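Local coordinates for ATP-dependent 6-phosphofructokinase isozyme 2 (Escherichia coli, PDB 3UMO), which catalyses the ATP-dependent phosphorylation of fructose 6-phosphate to fructose 1,6-bisphosphate, the first committing step of glycolysis, as a magnesium-using homodimer of the PfkB (ribokinase-like) carbohydrate kinase family, at residues P33-G38 with G66-S71; V195-T200 with A209-N214; T263-E268 with L272-R277; V280-A285 with R293-D298. All coordinates share one frame; numbering follows the deposited sequence. Where two conformers were deposited one is given.

Contact 1. Residues P33-G38 with G66-S71; sequences PVFEPG and GEHLVS
L69 and P37 make the apolar half of a contact in which helix 66-71 lies across strand 34-38, their axes 8.0 Å apart and their directions 80° from one another. One methyl of the leucine does the touching. L69 CD1 comes to 3.5 Å from P37 CA and packs as well on the neighbouring ring carbon P37 CB, so it rests on the strand backbone where the proline begins its ring. The leucine CG stands anti to the backbone N (chi1 173°), which swings a side chain rooted on the flank of the helix over to the strand. Beyond the contact, I42 of helix 40-50 touches both residues.

The aromatic half pairs F35 with H68. Their side chains cross at about a right angle and the ring planes are nearly perpendicular (88°), yet the approach is oblique, with centroids 5.5 Å apart. F35 CB lies in the plane of the imidazole, at its edge, 3.8 Å from H68 CD2, and H68 NE2 is equally close to F35 CD2. W88 of the second subunit meets the phenylalanine ring as well, so this strand, an outermost one of its four-stranded sheet within this chain, is packed from two subunits.

No hydrogen bond joins the two segments. The strand pairs its backbone with strand 12-19, E36 with D14 and G38 with S12, both partners being residues of the substrate-binding site. The chemistry thus implies an attachment of sheet to helix by shape and dispersion, while polar backbone groups hold the strand in its sheet.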
loop_
_atom_site.group_PDB
_atom_site.type_symbol
_atom_site.label_atom_id
_atom_site.label_comp_id
_atom_site.label_asym_id
_atom_site.label_seq_id
_atom_site.Cartn_x
_atom_site.Cartn_y
_atom_site.Cartn_z
ATOM N N PRO A 33 18.700 -3.046 -13.539
ATOM C CA PRO A 33 19.104 -2.155 -12.445
ATOM C C PRO A 33 20.338 -1.319 -12.756
ATOM O O PRO A 33 21.226 -1.749 -13.506
ATOM C CB PRO A 33 19.415 -3.128 -11.307
ATOM C CG PRO A 33 19.818 -4.395 -12.002
ATOM C CD PRO A 33 18.956 -4.464 -13.230
ATOM N N VAL A 34 20.374 -0.120 -12.182
ATOM C CA VAL A 34 21.582 0.690 -12.161
ATOM C C VAL A 34 22.286 0.381 -10.849
ATOM O O VAL A 34 21.670 0.455 -9.786
ATOM C CB VAL A 34 21.265 2.197 -12.235
ATOM C CG1 VAL A 34 22.527 3.018 -11.975
ATOM C CG2 VAL A 34 20.666 2.545 -13.591
ATOM N N PHE A 35 23.562 0.019 -10.914
ATOM C CA PHE A 35 24.287 -0.335 -9.697
ATOM C C PHE A 35 24.965 0.875 -9.079
ATOM O O PHE A 35 25.457 1.756 -9.784
ATOM C CB PHE A 35 25.309 -1.441 -9.967
ATOM C CG PHE A 35 24.696 -2.702 -10.504
ATOM C CD1 PHE A 35 23.906 -3.495 -9.693
ATOM C CD2 PHE A 35 24.892 -3.085 -11.824
ATOM C CE1 PHE A 35 23.324 -4.659 -10.175
ATOM C CE2 PHE A 35 24.310 -4.248 -12.318
ATOM C CZ PHE A 35 23.525 -5.036 -11.488
ATOM N N GLU A 36 24.973 0.921 -7.753
ATOM C CA GLU A 36 25.622 2.018 -7.045
ATOM C C GLU A 36 26.269 1.499 -5.766
ATOM O O GLU A 36 25.836 0.483 -5.210
ATOM C CB GLU A 36 24.616 3.129 -6.722
ATOM C CG GLU A 36 23.701 2.818 -5.552
ATOM C CD GLU A 36 22.436 3.662 -5.554
ATOM O OE1 GLU A 36 22.155 4.325 -6.577
ATOM O OE2 GLU A 36 21.718 3.653 -4.531
ATOM N N PRO A 37 27.323 2.190 -5.304
ATOM C CA PRO A 37 27.971 1.808 -4.047
ATOM C C PRO A 37 27.043 2.003 -2.857
ATOM O O PRO A 37 26.313 2.992 -2.779
ATOM C CB PRO A 37 29.155 2.778 -3.957
ATOM C CG PRO A 37 29.426 3.179 -5.372
ATOM C CD PRO A 37 28.066 3.256 -6.001
ATOM N N GLY A 38 27.067 1.053 -1.935
ATOM C CA GLY A 38 26.245 1.154 -0.748
ATOM C C GLY A 38 27.083 0.946 0.491
ATOM O O GLY A 38 28.150 0.336 0.431
ATOM N N GLY A 66 31.588 -7.466 -5.562
ATOM C CA GLY A 66 32.613 -6.680 -4.900
ATOM C C GLY A 66 33.523 -5.987 -5.899
ATOM O O GLY A 66 33.914 -4.831 -5.696
ATOM N N GLU A 67 33.857 -6.681 -6.985
ATOM C CA GLU A 67 34.691 -6.091 -8.028
ATOM C C GLU A 67 33.995 -4.876 -8.634
ATOM O O GLU A 67 34.629 -3.855 -8.910
ATOM C CB GLU A 67 34.997 -7.106 -9.138
ATOM C CG GLU A 67 35.954 -8.218 -8.754
ATOM C CD GLU A 67 36.264 -9.136 -9.925
ATOM O OE1 GLU A 67 36.068 -10.362 -9.789
ATOM O OE2 GLU A 67 36.702 -8.630 -10.981
ATOM N N HIS A 68 32.688 -4.994 -8.841
ATOM C CA HIS A 68 31.929 -3.915 -9.452
ATOM C C HIS A 68 31.829 -2.733 -8.502
ATOM O O HIS A 68 31.911 -1.581 -8.924
ATOM C CB HIS A 68 30.535 -4.385 -9.873
ATOM C CG HIS A 68 29.878 -3.482 -10.869
ATOM N ND1 HIS A 68 30.493 -3.100 -12.039
ATOM C CD2 HIS A 68 28.668 -2.873 -10.862
ATOM C CE1 HIS A 68 29.689 -2.301 -12.717
ATOM N NE2 HIS A 68 28.575 -2.146 -12.025
ATOM N N LEU A 69 31.643 -3.027 -7.217
ATOM C CA LEU A 69 31.634 -1.994 -6.184
ATOM C C LEU A 69 32.932 -1.182 -6.217
ATOM O O LEU A 69 32.910 0.056 -6.203
ATOM C CB LEU A 69 31.443 -2.632 -4.800
ATOM C CG LEU A 69 31.566 -1.708 -3.582
ATOM C CD1 LEU A 69 30.517 -0.614 -3.645
ATOM C CD2 LEU A 69 31.427 -2.496 -2.283
ATOM N N VAL A 70 34.057 -1.888 -6.274
ATOM C CA VAL A 70 35.369 -1.254 -6.334
ATOM C C VAL A 70 35.510 -0.411 -7.598
ATOM O O VAL A 70 36.045 0.703 -7.564
ATOM C CB VAL A 70 36.489 -2.310 -6.272
ATOM C CG1 VAL A 70 37.851 -1.683 -6.551
ATOM C CG2 VAL A 70 36.484 -2.988 -4.902
ATOM N N SER A 71 35.013 -0.942 -8.708
ATOM C CA SER A 71 35.092 -0.249 -9.992
ATOM C C SER A 71 34.254 1.028 -10.017
ATOM O O SER A 71 34.653 2.031 -10.615
ATOM C CB SER A 71 34.663 -1.182 -11.125
ATOM O OG SER A 71 34.527 -0.471 -12.345
#

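Contact 2. Residues V195-T200 with A209-N214; sequences VNRELT and AQEIVN
R197 and E211 form a salt bridge across a helix-loop-helix connection, in which the chain leaves helix 188-195 through a Schellman motif and returns as helix 204-214. One carboxylate oxygen takes both contacts: R197 NH2 reaches E211 OE1 at 2.6 Å with a nearly straight N-H...O angle of 166°, while R197 NH1 adds a weak, bent bond to the same oxygen. The side chains arrive from opposite directions, and the guanidinium and carboxylate are nearly coplanar, their planes 12° apart. The arrangement is therefore edge-on but served by a single oxygen.

The next shell sets the arginine in place. Its CG sits between the backbone N and the carbonyl carbon (chi1 61°), and from there the chain runs extended to NE over V195, toward helix 204-214. V195 CG2 lies 4.1 Å above the centre of the guanidinium, backing one face of the charged group with a methyl. The other methyl of this valine meets the buried I212 only loosely, V195 CG1 standing 4.5 Å from I212 CD1, and I212 also packs against L191 and L194 of the preceding helix.

Farther out, the turn itself fixes where R197 starts. N196 is the C-prime residue, with positive phi, and the backbone N of R197 bonds to S192 O as N196 N does to A193 O. The carbonyl oxygen R197 O is held in turn by the hydroxyl S192 OG.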
loop_
_atom_site.group_PDB
_atom_site.type_symbol
_atom_site.label_atom_id
_atom_site.label_comp_id
_atom_site.label_asym_id
_atom_site.label_seq_id
_atom_site.Cartn_x
_atom_site.Cartn_y
_atom_site.Cartn_z
ATOM N N VAL A 195 20.895 5.010 25.064
ATOM C CA VAL A 195 20.696 5.279 26.499
ATOM C C VAL A 195 19.638 4.377 27.132
ATOM O O VAL A 195 19.399 4.435 28.342
ATOM C CB VAL A 195 20.328 6.754 26.783
ATOM C CG1 VAL A 195 21.460 7.679 26.363
ATOM C CG2 VAL A 195 19.024 7.124 26.087
ATOM N N ASN A 196 19.013 3.545 26.305
ATOM C CA ASN A 196 17.995 2.593 26.745
ATOM C C ASN A 196 16.805 3.208 27.488
ATOM O O ASN A 196 16.420 2.742 28.566
ATOM C CB ASN A 196 18.616 1.461 27.576
ATOM C CG ASN A 196 17.689 0.267 27.710
ATOM O OD1 ASN A 196 16.766 0.090 26.915
ATOM N ND2 ASN A 196 17.925 -0.556 28.727
ATOM N N ARG A 197 16.225 4.254 26.909
ATOM C CA ARG A 197 14.968 4.790 27.417
ATOM C C ARG A 197 14.212 5.546 26.333
ATOM O O ARG A 197 14.812 6.054 25.375
ATOM C CB ARG A 197 15.183 5.669 28.663
ATOM C CG ARG A 197 16.066 6.888 28.449
ATOM C CD ARG A 197 16.109 7.771 29.691
ATOM N NE ARG A 197 17.000 8.916 29.514
ATOM C CZ ARG A 197 18.301 8.894 29.781
ATOM N NH1 ARG A 197 18.864 7.785 30.241
ATOM N NH2 ARG A 197 19.040 9.981 29.595
ATOM N N GLU A 198 12.890 5.589 26.468
ATOM C CA GLU A 198 12.072 6.407 25.583
ATOM C C GLU A 198 12.391 7.871 25.845
ATOM O O GLU A 198 12.536 8.282 26.996
ATOM C CB GLU A 198 10.582 6.151 25.817
ATOM C CG GLU A 198 10.042 4.944 25.075
ATOM C CD GLU A 198 10.155 5.102 23.572
ATOM O OE1 GLU A 198 9.483 5.997 23.016
ATOM O OE2 GLU A 198 10.925 4.341 22.948
ATOM N N LEU A 199 12.515 8.657 24.780
ATOM C CA LEU A 199 12.811 10.076 24.934
ATOM C C LEU A 199 11.555 10.864 24.591
ATOM O O LEU A 199 11.398 11.369 23.477
ATOM C CB LEU A 199 13.976 10.482 24.032
ATOM C CG LEU A 199 15.267 9.684 24.226
ATOM C CD1 LEU A 199 16.284 10.033 23.145
ATOM C CD2 LEU A 199 15.851 9.920 25.611
ATOM N N THR A 200 10.662 10.964 25.567
ATOM C CA THR A 200 9.309 11.455 25.340
ATOM C C THR A 200 9.098 12.885 25.821
ATOM O O THR A 200 8.071 13.494 25.522
ATOM C CB THR A 200 8.284 10.566 26.058
ATOM O OG1 THR A 200 8.593 10.521 27.455
ATOM C CG2 THR A 200 8.308 9.150 25.498
ATOM N N ALA A 209 22.140 13.352 25.324
ATOM C CA ALA A 209 23.376 13.710 24.637
ATOM C C ALA A 209 24.433 14.180 25.639
ATOM O O ALA A 209 25.597 13.783 25.559
ATOM C CB ALA A 209 23.114 14.788 23.598
ATOM N N GLN A 210 24.015 15.019 26.585
ATOM C CA GLN A 210 24.946 15.531 27.581
ATOM C C GLN A 210 25.467 14.408 28.474
ATOM O O GLN A 210 26.622 14.441 28.894
ATOM C CB GLN A 210 24.308 16.635 28.425
ATOM C CG GLN A 210 25.323 17.488 29.181
ATOM C CD GLN A 210 26.196 18.317 28.252
ATOM O OE1 GLN A 210 25.699 19.152 27.496
ATOM N NE2 GLN A 210 27.505 18.084 28.300
ATOM N N GLU A 211 24.622 13.414 28.735
ATOM C CA GLU A 211 24.977 12.264 29.565
ATOM C C GLU A 211 26.153 11.503 28.951
ATOM O O GLU A 211 27.076 11.075 29.654
ATOM C CB GLU A 211 23.757 11.348 29.686
ATOM C CG GLU A 211 23.837 10.259 30.736
ATOM C CD GLU A 211 22.643 9.315 30.676
ATOM O OE1 GLU A 211 21.505 9.794 30.472
ATOM O OE2 GLU A 211 22.849 8.090 30.819
ATOM N N ILE A 212 26.114 11.343 27.632
ATOM C CA ILE A 212 27.175 10.648 26.904
ATOM C C ILE A 212 28.491 11.432 26.936
ATOM O O ILE A 212 29.568 10.852 27.081
ATOM C CB ILE A 212 26.754 10.387 25.447
ATOM C CG1 ILE A 212 25.538 9.459 25.415
ATOM C CG2 ILE A 212 27.903 9.786 24.645
ATOM C CD1 ILE A 212 24.889 9.363 24.050
ATOM N N VAL A 213 28.399 12.751 26.794
ATOM C CA VAL A 213 29.587 13.592 26.858
ATOM C C VAL A 213 30.157 13.573 28.273
ATOM O O VAL A 213 31.345 13.316 28.464
ATOM C CB VAL A 213 29.289 15.037 26.422
ATOM C CG1 VAL A 213 30.514 15.923 26.616
ATOM C CG2 VAL A 213 28.834 15.060 24.968
ATOM N N ASN A 214 29.297 13.820 29.258
ATOM C CA ASN A 214 29.705 13.812 30.661
ATOM C C ASN A 214 30.342 12.498 31.117
ATOM O O ASN A 214 31.268 12.500 31.934
ATOM C CB ASN A 214 28.527 14.171 31.573
ATOM C CG ASN A 214 28.105 15.626 31.444
ATOM O OD1 ASN A 214 28.834 16.451 30.888
ATOM N ND2 ASN A 214 26.926 15.949 31.970
#

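Contact 3. Residues T263-E268 with L272-R277; sequences TLKLAE and LEEMVR
A helical hairpin of the ribokinase-like fold brings K265 against E274 and M275: helix 254-267 ends, a short loop turns the chain, and helix 272-286 runs back almost antiparallel. The local axes are 8.8 Å apart and make an angle of 154°. K265 touches the facing helix along most of its side chain. Its base packs there, with K265 CB 3.8 Å from M275 CA, and its far methylene, CE, lies 3.6 Å from E274 CG. The bend at chi2 (-54°) turns the chain toward E274 and brings the ammonium to the carboxylate of a side chain that it crosses at about a right angle.

There K265 NZ bonds E274 OE2 at 2.9 Å, through the anti lone pair, the one pointing away from the other oxygen. A long salt bridge from K265 NZ to E268 OE2, 3.6 Å, completes a three-residue network. The ammonium bridges two carboxylates that would otherwise probably repel one another, since E268 OE2 and E274 OE2 are 4.8 Å apart.

On the buried side the packing is apolar, L266 CD2 lying 4.4 Å from the sulfur SD of M275. The hairpin is wedged between several elements: L266 and T263 touch strand 133-137 of the central parallel sheet, V276 and L272 lie on strand 238-241, F278 adds a cation-pi contact to K265, and Y304 of helix 297-307 packs beside K265, E274 and R277.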
loop_
_atom_site.group_PDB
_atom_site.type_symbol
_atom_site.label_atom_id
_atom_site.label_comp_id
_atom_site.label_asym_id
_atom_site.label_seq_id
_atom_site.Cartn_x
_atom_site.Cartn_y
_atom_site.Cartn_z
ATOM N N THR A 263 32.756 15.566 9.377
ATOM C CA THR A 263 34.099 14.999 9.373
ATOM C C THR A 263 35.103 15.988 8.787
ATOM O O THR A 263 36.190 16.184 9.332
ATOM C CB THR A 263 34.142 13.692 8.560
ATOM O OG1 THR A 263 33.316 12.707 9.194
ATOM C CG2 THR A 263 35.563 13.164 8.463
ATOM N N LEU A 264 34.738 16.601 7.667
ATOM C CA LEU A 264 35.591 17.615 7.052
ATOM C C LEU A 264 35.819 18.796 7.985
ATOM O O LEU A 264 36.936 19.301 8.093
ATOM C CB LEU A 264 34.983 18.100 5.736
ATOM C CG LEU A 264 35.204 17.166 4.550
ATOM C CD1 LEU A 264 34.318 17.582 3.378
ATOM C CD2 LEU A 264 36.674 17.172 4.146
ATOM N N LYS A 265 34.761 19.234 8.661
ATOM C CA LYS A 265 34.892 20.326 9.626
ATOM C C LYS A 265 35.773 19.915 10.793
ATOM O O LYS A 265 36.555 20.720 11.309
ATOM C CB LYS A 265 33.524 20.788 10.136
ATOM C CG LYS A 265 32.757 21.676 9.159
ATOM C CD LYS A 265 33.598 22.876 8.726
ATOM C CE LYS A 265 32.794 23.854 7.882
ATOM N NZ LYS A 265 33.643 24.978 7.387
ATOM N N LEU A 266 35.647 18.658 11.210
ATOM C CA LEU A 266 36.447 18.149 12.322
ATOM C C LEU A 266 37.926 18.154 11.938
ATOM O O LEU A 266 38.794 18.509 12.744
ATOM C CB LEU A 266 35.980 16.744 12.709
ATOM C CG LEU A 266 36.182 16.283 14.158
ATOM C CD1 LEU A 266 37.492 15.541 14.316
ATOM C CD2 LEU A 266 36.124 17.461 15.122
ATOM N N ALA A 267 38.209 17.785 10.689
ATOM C CA ALA A 267 39.580 17.771 10.184
ATOM C C ALA A 267 40.174 19.174 10.109
ATOM O O ALA A 267 41.393 19.343 10.160
ATOM C CB ALA A 267 39.642 17.099 8.827
ATOM N N GLU A 268 39.310 20.176 9.989
ATOM C CA GLU A 268 39.748 21.568 9.922
ATOM C C GLU A 268 39.789 22.171 11.317
ATOM O O GLU A 268 40.042 23.366 11.482
ATOM C CB GLU A 268 38.808 22.384 9.027
ATOM C CG GLU A 268 38.832 21.982 7.558
ATOM C CD GLU A 268 37.633 22.505 6.783
ATOM O OE1 GLU A 268 37.401 22.026 5.651
ATOM O OE2 GLU A 268 36.923 23.391 7.306
ATOM N N LEU A 272 32.244 23.729 17.287
ATOM C CA LEU A 272 31.079 22.844 17.304
ATOM C C LEU A 272 29.967 23.422 16.431
ATOM O O LEU A 272 29.313 22.696 15.676
ATOM C CB LEU A 272 30.576 22.644 18.737
ATOM C CG LEU A 272 29.327 21.773 18.886
ATOM C CD1 LEU A 272 29.647 20.312 18.637
ATOM C CD2 LEU A 272 28.697 21.956 20.256
ATOM N N GLU A 273 29.770 24.735 16.529
ATOM C CA GLU A 273 28.746 25.418 15.746
ATOM C C GLU A 273 28.970 25.271 14.245
ATOM O O GLU A 273 28.051 24.923 13.500
ATOM C CB GLU A 273 28.680 26.898 16.123
ATOM C CG GLU A 273 27.792 27.711 15.205
ATOM C CD GLU A 273 27.241 28.948 15.879
ATOM O OE1 GLU A 273 27.793 30.047 15.653
ATOM O OE2 GLU A 273 26.253 28.818 16.634
ATOM N N GLU A 274 30.198 25.524 13.809
ATOM C CA GLU A 274 30.533 25.451 12.394
ATOM C C GLU A 274 30.355 24.022 11.895
ATOM O O GLU A 274 29.844 23.789 10.796
ATOM C CB GLU A 274 31.972 25.926 12.176
ATOM C CG GLU A 274 32.363 26.085 10.722
ATOM C CD GLU A 274 33.561 27.000 10.540
ATOM O OE1 GLU A 274 33.738 27.922 11.368
ATOM O OE2 GLU A 274 34.323 26.797 9.572
ATOM N N MET A 275 30.763 23.066 12.727
ATOM C CA MET A 275 30.626 21.653 12.397
ATOM C C MET A 275 29.161 21.239 12.217
ATOM O O MET A 275 28.814 20.597 11.227
ATOM C CB MET A 275 31.284 20.798 13.482
ATOM C CG MET A 275 31.309 19.322 13.163
ATOM S SD MET A 275 31.898 18.367 14.566
ATOM C CE MET A 275 30.533 18.567 15.699
ATOM N N VAL A 276 28.307 21.596 13.171
ATOM C CA VAL A 276 26.896 21.203 13.106
ATOM C C VAL A 276 26.175 21.933 11.975
ATOM O O VAL A 276 25.356 21.344 11.260
ATOM C CB VAL A 276 26.169 21.412 14.463
ATOM C CG1 VAL A 276 24.682 21.115 14.341
ATOM C CG2 VAL A 276 26.796 20.524 15.546
ATOM N N ARG A 277 26.496 23.209 11.793
ATOM C CA ARG A 277 25.902 23.968 10.701
ATOM C C ARG A 277 26.210 23.339 9.345
ATOM O O ARG A 277 25.320 23.184 8.521
ATOM C CB ARG A 277 26.391 25.413 10.700
ATOM C CG ARG A 277 25.784 26.278 11.770
ATOM C CD ARG A 277 26.126 27.744 11.497
ATOM N NE ARG A 277 25.917 28.619 12.649
ATOM C CZ ARG A 277 24.730 28.910 13.175
ATOM N NH1 ARG A 277 23.619 28.387 12.668
ATOM N NH2 ARG A 277 24.654 29.724 14.219
#

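Contact 4. Residues V280-A285 with R293-D298; sequences VAAGSA and RLCSHD. With K (potassium ion), chain F; ATP (adenosine-5'-triphosphate), chain E.
Helix 280-285 is flanked by the extended chain that leads into helix 297-307, the two backbones coming nearest where A285 and C295 have their CA atoms 5.0 Å apart. C295 carries the packing. C295 CB sits 3.3 Å from A282 O and 4.0 Å from A285 CB, while its sulfur, placed between the backbone N and the carbonyl carbon (chi1 58°), turns to the methyl of A282. Two alanines one turn apart thus bed one cysteine. A water bridges the backbones beside it, donating to A285 O and accepting from S296 N. S296 is the N-cap of helix 297-307, and its side chain caps a backbone N there.

This is the ATP and potassium region of the ribokinase-like fold, and each segment supplies part of it. On the face of the helix turned from C295, the hydroxyl of S284 makes two hydrogen bonds to the nucleotide, donating from OG to the adenine N3 at 3.0 Å and accepting from the ribose O2'. V280 O, 3.3 Å from ATP O2', is a weak second acceptor for the one proton of that ribose hydroxyl. G283 packs directly against the sugar, its carbonyl carbon C lying 3.3 Å from ATP O4'. K27 NZ of the second subunit also bonds this ATP, shared across the dimer. On the other segment, the carbonyl oxygen R293 O binds the potassium ion at 2.9 Å, and the carbonyl oxygens of S250, V252, A286, N289 and G291 complete its shell. L294, next in the chain, accepts a hydrogen bond at its carbonyl from N289 ND2.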
loop_
_atom_site.group_PDB
_atom_site.type_symbol
_atom_site.label_atom_id
_atom_site.label_comp_id
_atom_site.label_asym_id
_atom_site.label_seq_id
_atom_site.Cartn_x
_atom_site.Cartn_y
_atom_site.Cartn_z
ATOM N N VAL A 280 24.298 20.032 9.013
ATOM C CA VAL A 280 22.899 20.233 8.649
ATOM C C VAL A 280 22.778 20.682 7.195
ATOM O O VAL A 280 21.887 20.224 6.473
ATOM C CB VAL A 280 22.192 21.234 9.596
ATOM C CG1 VAL A 280 20.882 21.745 8.982
ATOM C CG2 VAL A 280 21.927 20.567 10.935
ATOM N N ALA A 281 23.674 21.569 6.765
ATOM C CA ALA A 281 23.652 22.037 5.378
ATOM C C ALA A 281 23.794 20.881 4.392
ATOM O O ALA A 281 23.045 20.798 3.414
ATOM C CB ALA A 281 24.730 23.102 5.132
ATOM N N ALA A 282 24.744 19.987 4.647
ATOM C CA ALA A 282 24.962 18.849 3.753
ATOM C C ALA A 282 23.842 17.823 3.851
ATOM O O ALA A 282 23.396 17.276 2.834
ATOM C CB ALA A 282 26.303 18.195 4.037
ATOM N N GLY A 283 23.410 17.524 5.076
ATOM C CA GLY A 283 22.313 16.594 5.272
ATOM C C GLY A 283 21.061 17.049 4.528
ATOM O O GLY A 283 20.415 16.274 3.823
ATOM N N SER A 284 20.719 18.323 4.686
ATOM C CA SER A 284 19.526 18.859 4.051
ATOM C C SER A 284 19.729 19.048 2.544
ATOM O O SER A 284 18.788 18.896 1.767
ATOM C CB SER A 284 19.091 20.154 4.740
ATOM O OG SER A 284 18.726 19.903 6.097
ATOM N N ALA A 285 20.958 19.343 2.132
ATOM C CA ALA A 285 21.264 19.427 0.706
ATOM C C ALA A 285 21.010 18.072 0.057
ATOM O O ALA A 285 20.487 17.999 -1.056
ATOM C CB ALA A 285 22.707 19.856 0.490
ATOM N N ARG A 293 20.930 9.990 -4.437
ATOM C CA ARG A 293 21.967 10.986 -4.639
ATOM C C ARG A 293 22.270 11.728 -3.350
ATOM O O ARG A 293 21.364 12.144 -2.632
ATOM C CB ARG A 293 21.542 11.975 -5.727
ATOM C CG ARG A 293 21.158 11.314 -7.037
ATOM C CD ARG A 293 20.482 12.293 -7.980
ATOM N NE ARG A 293 21.317 13.459 -8.252
ATOM C CZ ARG A 293 20.848 14.638 -8.646
ATOM N NH1 ARG A 293 19.543 14.815 -8.813
ATOM N NH2 ARG A 293 21.684 15.642 -8.869
ATOM N N LEU A 294 23.555 11.884 -3.065
ATOM C CA LEU A 294 23.987 12.565 -1.858
ATOM C C LEU A 294 24.010 14.069 -2.066
ATOM O O LEU A 294 23.534 14.575 -3.077
ATOM C CB LEU A 294 25.369 12.067 -1.436
ATOM C CG LEU A 294 25.507 10.546 -1.385
ATOM C CD1 LEU A 294 26.955 10.136 -1.191
ATOM C CD2 LEU A 294 24.633 9.973 -0.286
ATOM N N CYS A 295 24.567 14.777 -1.094
ATOM C CA CYS A 295 24.661 16.234 -1.148
ATOM C C CYS A 295 25.549 16.734 -2.292
ATOM O O CYS A 295 26.568 16.117 -2.615
ATOM C CB CYS A 295 25.229 16.754 0.177
ATOM S SG CYS A 295 26.875 16.075 0.581
ATOM N N SER A 296 25.167 17.856 -2.900
ATOM C CA SER A 296 26.024 18.517 -3.875
ATOM C C SER A 296 26.736 19.685 -3.202
ATOM O O SER A 296 26.213 20.276 -2.257
ATOM C CB SER A 296 25.214 19.029 -5.068
ATOM O OG SER A 296 24.415 20.135 -4.689
ATOM N N HIS A 297 27.920 20.024 -3.699
ATOM C CA HIS A 297 28.686 21.141 -3.142
ATOM C C HIS A 297 27.913 22.459 -3.123
ATOM O O HIS A 297 27.897 23.163 -2.109
ATOM C CB HIS A 297 30.007 21.328 -3.894
ATOM C CG HIS A 297 30.786 22.531 -3.453
ATOM N ND1 HIS A 297 30.526 23.799 -3.926
ATOM C CD2 HIS A 297 31.809 22.658 -2.575
ATOM C CE1 HIS A 297 31.358 24.657 -3.361
ATOM N NE2 HIS A 297 32.149 23.989 -2.538
ATOM N N ASP A 298 27.285 22.797 -4.245
ATOM C CA ASP A 298 26.620 24.091 -4.376
ATOM C C ASP A 298 25.411 24.233 -3.457
ATOM O O ASP A 298 25.223 25.285 -2.845
ATOM C CB ASP A 298 26.225 24.361 -5.826
ATOM C CG ASP A 298 27.428 24.514 -6.738
ATOM O OD1 ASP A 298 28.572 24.504 -6.231
ATOM O OD2 ASP A 298 27.228 24.655 -7.964
HETATM K K K F . 18.551 12.078 -1.893
HETATM P PG ATP E . 19.888 8.249 7.406
HETATM O O1G ATP E . 21.019 7.416 7.899
HETATM O O2G ATP E . 20.254 8.588 5.963
HETATM O O3G ATP E . 18.568 7.564 7.482
HETATM P PB ATP E . 19.767 9.706 9.726
HETATM O O1B ATP E . 18.438 9.082 10.250
HETATM O O2B ATP E . 21.035 9.146 10.405
HETATM O O3B ATP E . 19.874 9.624 8.136
HETATM P PA ATP E . 18.727 12.387 9.850
HETATM O O1A ATP E . 17.418 11.820 9.386
HETATM O O2A ATP E . 18.611 13.213 11.132
HETATM O O3A ATP E . 19.780 11.263 10.045
HETATM O "O5'" ATP E . 19.323 13.264 8.640
HETATM C "C5'" ATP E . 20.447 14.047 8.858
HETATM C "C4'" ATP E . 20.365 15.455 8.474
HETATM O "O4'" ATP E . 19.782 15.526 7.154
HETATM C "C3'" ATP E . 19.420 16.215 9.309
HETATM O "O3'" ATP E . 20.011 16.662 10.470
HETATM C "C2'" ATP E . 18.999 17.305 8.412
HETATM O "O2'" ATP E . 20.000 18.231 8.291
HETATM C "C1'" ATP E . 18.868 16.598 7.118
HETATM N N9 ATP E . 17.511 16.097 6.911
HETATM C C8 ATP E . 17.085 14.839 7.129
HETATM N N7 ATP E . 15.765 14.793 6.818
HETATM C C5 ATP E . 15.365 16.014 6.407
HETATM C C6 ATP E . 14.145 16.537 5.966
HETATM N N6 ATP E . 12.916 15.679 5.882
HETATM N N1 ATP E . 14.092 17.835 5.622
HETATM C C2 ATP E . 15.178 18.623 5.692
HETATM N N3 ATP E . 16.356 18.146 6.106
HETATM C C4 ATP E . 16.479 16.856 6.464
HETATM O O HOH W 1 22.316 18.744 -3.027
#

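In the fold
The four contacts illustrate how chemistry follows position. Contacts 1 and 4 are buried and have no direct hydrogen bond across their segments: the first packs by rings and methyls, the other by small side chains with a bridging water. Contacts 2 and 3 are partly buried, each pairing a salt bridge with an apolar patch. Contacts 3 and 4 share helix 272-286, whose beginning joins the hairpin and whose later turns meet the nucleotide; their centres are 14 Å apart. Contact 1 lies on the opposite side of the chain's centre from contacts 2 and 3, and the second subunit reaches it. Contact 4 alone contains ligand-binding residues.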